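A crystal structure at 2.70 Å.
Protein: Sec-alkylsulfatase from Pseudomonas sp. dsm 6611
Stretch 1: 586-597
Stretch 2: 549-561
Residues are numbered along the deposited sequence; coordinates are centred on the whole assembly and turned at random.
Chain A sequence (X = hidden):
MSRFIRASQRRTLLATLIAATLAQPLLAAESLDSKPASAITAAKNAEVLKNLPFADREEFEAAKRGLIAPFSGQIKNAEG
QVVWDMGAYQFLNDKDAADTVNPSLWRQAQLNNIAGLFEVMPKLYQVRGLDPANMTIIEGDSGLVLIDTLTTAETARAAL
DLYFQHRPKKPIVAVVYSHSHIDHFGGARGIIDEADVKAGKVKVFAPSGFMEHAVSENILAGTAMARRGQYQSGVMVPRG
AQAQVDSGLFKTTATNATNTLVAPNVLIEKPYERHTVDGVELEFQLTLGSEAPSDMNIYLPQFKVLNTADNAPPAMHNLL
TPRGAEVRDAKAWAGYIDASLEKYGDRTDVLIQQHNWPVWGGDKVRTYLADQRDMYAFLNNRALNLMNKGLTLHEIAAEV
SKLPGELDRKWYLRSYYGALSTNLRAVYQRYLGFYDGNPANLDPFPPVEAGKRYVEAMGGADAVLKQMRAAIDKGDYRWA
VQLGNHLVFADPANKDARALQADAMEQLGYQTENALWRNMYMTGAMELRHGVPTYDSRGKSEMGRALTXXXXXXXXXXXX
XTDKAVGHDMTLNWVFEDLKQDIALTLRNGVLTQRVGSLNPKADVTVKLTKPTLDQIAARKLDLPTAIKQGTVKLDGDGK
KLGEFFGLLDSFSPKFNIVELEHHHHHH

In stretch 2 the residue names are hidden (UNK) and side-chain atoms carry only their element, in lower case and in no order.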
# COMPACT_ATOMS: atom_id res chain seq x y z
N THR A 586 10.61 17.75 -19.96
CA THR A 586 11.92 18.19 -19.47
C THR A 586 12.74 16.97 -19.07
O THR A 586 12.25 16.12 -18.33
CB THR A 586 11.87 19.35 -18.44
OG1 THR A 586 12.87 19.16 -17.43
CG2 THR A 586 10.48 19.57 -17.79
N LEU A 587 13.96 16.84 -19.62
CA LEU A 587 14.91 15.75 -19.34
C LEU A 587 16.09 16.34 -18.63
O LEU A 587 16.83 17.13 -19.22
CB LEU A 587 15.34 15.01 -20.64
CG LEU A 587 16.58 14.08 -20.56
CD1 LEU A 587 16.40 12.98 -19.54
CD2 LEU A 587 16.89 13.49 -21.93
N ARG A 588 16.25 16.01 -17.36
CA ARG A 588 17.31 16.55 -16.51
C ARG A 588 17.85 15.47 -15.63
O ARG A 588 17.07 14.75 -15.01
CB ARG A 588 16.75 17.70 -15.65
CG ARG A 588 17.78 18.74 -15.30
CD ARG A 588 17.13 19.97 -14.68
NE ARG A 588 17.08 19.82 -13.23
CZ ARG A 588 17.86 20.48 -12.38
NH1 ARG A 588 18.73 21.38 -12.83
NH2 ARG A 588 17.76 20.27 -11.08
N ASN A 589 19.17 15.33 -15.58
CA ASN A 589 19.88 14.33 -14.79
C ASN A 589 19.40 12.91 -15.11
O ASN A 589 19.32 12.08 -14.20
CB ASN A 589 19.75 14.64 -13.28
CG ASN A 589 20.43 15.91 -12.87
OD1 ASN A 589 21.64 16.05 -13.04
ND2 ASN A 589 19.69 16.83 -12.27
N GLY A 590 19.05 12.65 -16.37
CA GLY A 590 18.54 11.36 -16.83
C GLY A 590 17.18 10.97 -16.28
O GLY A 590 16.84 9.78 -16.21
N VAL A 591 16.39 12.00 -15.86
CA VAL A 591 15.05 11.94 -15.28
C VAL A 591 14.10 12.75 -16.17
O VAL A 591 14.36 13.94 -16.43
CB VAL A 591 15.03 12.45 -13.80
CG1 VAL A 591 13.65 12.32 -13.18
CG2 VAL A 591 16.08 11.76 -12.93
N LEU A 592 13.01 12.12 -16.62
CA LEU A 592 12.02 12.80 -17.44
C LEU A 592 10.82 13.18 -16.57
O LEU A 592 10.27 12.33 -15.88
CB LEU A 592 11.58 11.92 -18.63
CG LEU A 592 10.72 12.61 -19.71
CD1 LEU A 592 11.53 13.62 -20.54
CD2 LEU A 592 10.07 11.58 -20.64
N THR A 593 10.44 14.47 -16.62
CA THR A 593 9.30 15.06 -15.91
C THR A 593 8.41 15.77 -16.94
O THR A 593 8.88 16.06 -18.05
CB THR A 593 9.77 15.96 -14.72
OG1 THR A 593 10.73 16.93 -15.15
CG2 THR A 593 10.39 15.16 -13.57
N GLN A 594 7.13 16.02 -16.62
CA GLN A 594 6.20 16.66 -17.56
C GLN A 594 5.22 17.61 -16.91
O GLN A 594 4.94 17.50 -15.72
CB GLN A 594 5.46 15.61 -18.42
CG GLN A 594 4.46 14.72 -17.66
CD GLN A 594 3.51 13.95 -18.57
OE1 GLN A 594 3.20 14.35 -19.69
NE2 GLN A 594 2.99 12.84 -18.08
N ARG A 595 4.68 18.55 -17.70
CA ARG A 595 3.71 19.55 -17.28
C ARG A 595 2.62 19.60 -18.32
O ARG A 595 2.85 20.08 -19.43
CB ARG A 595 4.36 20.94 -17.17
CG ARG A 595 5.39 21.12 -16.08
CD ARG A 595 5.96 22.51 -16.13
NE ARG A 595 7.10 22.65 -15.23
CZ ARG A 595 7.80 23.77 -15.07
NH1 ARG A 595 7.47 24.86 -15.74
NH2 ARG A 595 8.83 23.80 -14.24
N VAL A 596 1.44 19.08 -17.98
CA VAL A 596 0.27 19.06 -18.87
C VAL A 596 -0.37 20.44 -18.83
O VAL A 596 -0.48 21.04 -17.76
CB VAL A 596 -0.72 17.93 -18.47
CG1 VAL A 596 -1.92 17.88 -19.40
CG2 VAL A 596 -0.02 16.57 -18.42
N GLY A 597 -0.70 20.97 -20.01
CA GLY A 597 -1.29 22.30 -20.18
C GLY A 597 -0.29 23.45 -20.21
O GLY A 597 -0.68 24.62 -20.28
N UNK A 549 -1.85 11.57 -24.21
CA UNK A 549 -0.42 11.89 -24.30
C UNK A 549 0.31 11.79 -22.95
O UNK A 549 1.37 11.18 -22.90
c UNK A 549 -2.66 12.64 -24.82
c UNK A 549 -1.80 13.83 -24.66
c UNK A 549 -0.41 13.31 -24.86
N UNK A 550 -0.28 12.34 -21.87
CA UNK A 550 0.25 12.33 -20.50
C UNK A 550 0.52 10.91 -20.00
O UNK A 550 1.54 10.67 -19.36
c UNK A 550 -0.66 13.09 -19.53
o UNK A 550 -2.59 13.54 -20.86
o UNK A 550 -2.86 12.29 -19.05
c UNK A 550 -2.15 12.97 -19.83
N UNK A 551 -0.39 9.97 -20.32
CA UNK A 551 -0.26 8.56 -19.95
C UNK A 551 0.89 7.95 -20.72
O UNK A 551 1.72 7.25 -20.14
c UNK A 551 -1.55 7.80 -20.24
s UNK A 551 -4.23 7.57 -19.63
c UNK A 551 -2.55 7.91 -19.12
c UNK A 551 -5.13 8.47 -18.31
N UNK A 552 0.96 8.25 -22.03
CA UNK A 552 2.04 7.80 -22.91
C UNK A 552 3.40 8.37 -22.45
O UNK A 552 4.40 7.65 -22.49
c UNK A 552 3.57 9.10 -25.80
c UNK A 552 1.72 8.16 -24.36
c UNK A 552 4.64 8.95 -26.69
c UNK A 552 2.88 7.99 -25.32
c UNK A 552 4.36 6.58 -26.63
c UNK A 552 3.28 6.73 -25.75
c UNK A 552 5.03 7.69 -27.09
N UNK A 553 3.45 9.65 -22.03
CA UNK A 553 4.71 10.24 -21.59
C UNK A 553 5.24 9.69 -20.26
O UNK A 553 6.46 9.56 -20.08
c UNK A 553 4.58 13.26 -25.72
c UNK A 553 4.67 12.30 -23.10
c UNK A 553 4.71 11.78 -21.67
c UNK A 553 3.66 13.70 -24.80
c UNK A 553 5.56 12.37 -25.36
c UNK A 553 5.62 11.90 -24.04
c UNK A 553 3.70 13.22 -23.49
N UNK A 554 4.30 9.28 -19.36
CA UNK A 554 4.60 8.65 -18.08
C UNK A 554 5.29 7.28 -18.33
O UNK A 554 6.22 6.89 -17.61
c UNK A 554 3.31 8.53 -17.23
c UNK A 554 2.85 9.82 -16.53
o UNK A 554 1.68 9.87 -16.08
o UNK A 554 3.69 10.75 -16.38
N UNK A 555 4.88 6.61 -19.42
CA UNK A 555 5.45 5.36 -19.90
C UNK A 555 6.87 5.61 -20.37
O UNK A 555 7.75 4.81 -20.10
c UNK A 555 3.95 3.52 -20.98
c UNK A 555 3.83 2.92 -22.40
c UNK A 555 2.59 3.65 -20.33
c UNK A 555 4.62 4.87 -21.08
N UNK A 556 7.08 6.74 -21.09
CA UNK A 556 8.40 7.13 -21.60
C UNK A 556 9.36 7.49 -20.46
O UNK A 556 10.52 7.12 -20.53
c UNK A 556 7.80 6.63 -24.51
c UNK A 556 7.53 8.01 -23.93
c UNK A 556 8.32 8.27 -22.63
c UNK A 556 7.88 9.04 -24.98
N UNK A 557 8.85 8.15 -19.38
CA UNK A 557 9.63 8.50 -18.18
C UNK A 557 10.14 7.24 -17.47
O UNK A 557 11.19 7.29 -16.81
c UNK A 557 8.80 9.35 -17.24
N UNK A 558 9.40 6.12 -17.63
CA UNK A 558 9.67 4.78 -17.10
C UNK A 558 10.61 4.02 -18.07
O UNK A 558 11.51 3.32 -17.61
c UNK A 558 7.65 4.55 -15.56
c UNK A 558 6.15 4.37 -15.47
c UNK A 558 8.42 2.54 -16.90
c UNK A 558 8.30 4.06 -16.86
N UNK A 559 10.39 4.17 -19.38
CA UNK A 559 11.19 3.55 -20.45
C UNK A 559 12.58 4.20 -20.58
O UNK A 559 13.55 3.52 -20.93
n UNK A 559 9.83 2.18 -24.24
c UNK A 559 8.78 2.51 -23.29
n UNK A 559 10.76 2.07 -26.33
c UNK A 559 9.33 2.59 -21.89
n UNK A 559 8.65 2.93 -26.06
c UNK A 559 10.44 3.62 -21.79
c UNK A 559 9.75 2.40 -25.54
N UNK A 560 12.69 5.51 -20.27
CA UNK A 560 13.94 6.26 -20.31
C UNK A 560 15.03 5.57 -19.47
O UNK A 560 14.79 5.19 -18.31
c UNK A 560 13.72 7.71 -19.85
c UNK A 560 14.75 9.81 -19.00
c UNK A 560 15.15 9.14 -21.32
c UNK A 560 14.93 8.65 -19.92
N UNK A 561 16.20 5.39 -20.09
CA UNK A 561 17.38 4.77 -19.51
C UNK A 561 18.26 5.85 -18.91
O UNK A 561 19.05 6.46 -19.63
o UNK A 561 19.61 3.15 -18.84
o UNK A 561 19.81 2.26 -20.86
c UNK A 561 18.15 3.96 -20.57
c UNK A 561 19.28 3.07 -20.06

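Position 549 has three side-chain carbons that close a ring onto the backbone N. It does not touch stretch 1. This is Pro549, the start of the helix.

Position 550 has two carbons, the second carrying two oxygens. Its CB lies 3.7 Å from Val596 CG2. Its backbone O accepts a hydrogen bond from Gln594 NE2 at 2.9 Å. A short carboxylate makes it Asp550.

Position 551 has an unbranched chain of two carbons, a sulfur and a terminal carbon. Its CA-to-CB bond points away from stretch 1, and it makes no contact. It is Met551.

Position 552 has one carbon and then a ring of six carbons. It makes no contact with stretch 1. It is Phe552.

Position 553 has the same set, one carbon and a six-carbon ring. Its CB is 3.6 Å from Gln594 OE1. CA-to-CB points toward the strand, but the ring leads away. It is Phe553.

Position 554 has two carbons, the second bearing two oxygens. One of these oxygens accepts a hydrogen bond from Gln594 NE2 at 2.8 Å. It is Asp554, and the oxygen is OD1.

Position 555 has four carbons, forked at the second, and is out of reach of stretch 1. It is Leu555.

Position 556 also has four carbons forked at the second. Its CB is 4.2 Å from Leu592 CD2. It is Leu556.

Position 557 has a single carbon. That CB sits 3.6 Å from Leu592 O and 4.0 Å from Leu592 CB. It is Ala557.

Position 558 has four carbons forked at the first, with one arm two carbons long. It is Ile558, out of reach of the strand.

Position 559 has three carbons, a nitrogen, and a carbon carrying two more nitrogens. This guanidinium belongs to Arg559, which bonds elsewhere in the structure.

Position 560 has four carbons forked at the second. One branch tip touches Leu587 CD1, Gly590 O and Leu592 CB. It is Leu560, the first residue to leave helical geometry. Leu560 CD2 lies 3.6 Å from Leu587 CD1.

Position 561 has two carbons, the second with two oxygens, and its CA-to-CB bond points away. It is Asp561.

The helix runs nearly antiparallel to strand 591-596, at 165°. Leu592 packs against Leu556, Ala557 and Leu560. The small Ala557 side chain accompanies a close backbone approach, with Ala557 CA 5.0 Å from Leu592 CA. Further along, Gln594 supplies both hydrogen bonds across the contact, joining its amide to one backbone oxygen and one carboxylate.

Stretch 2 (549-561) PDMFFDLLAIRLD
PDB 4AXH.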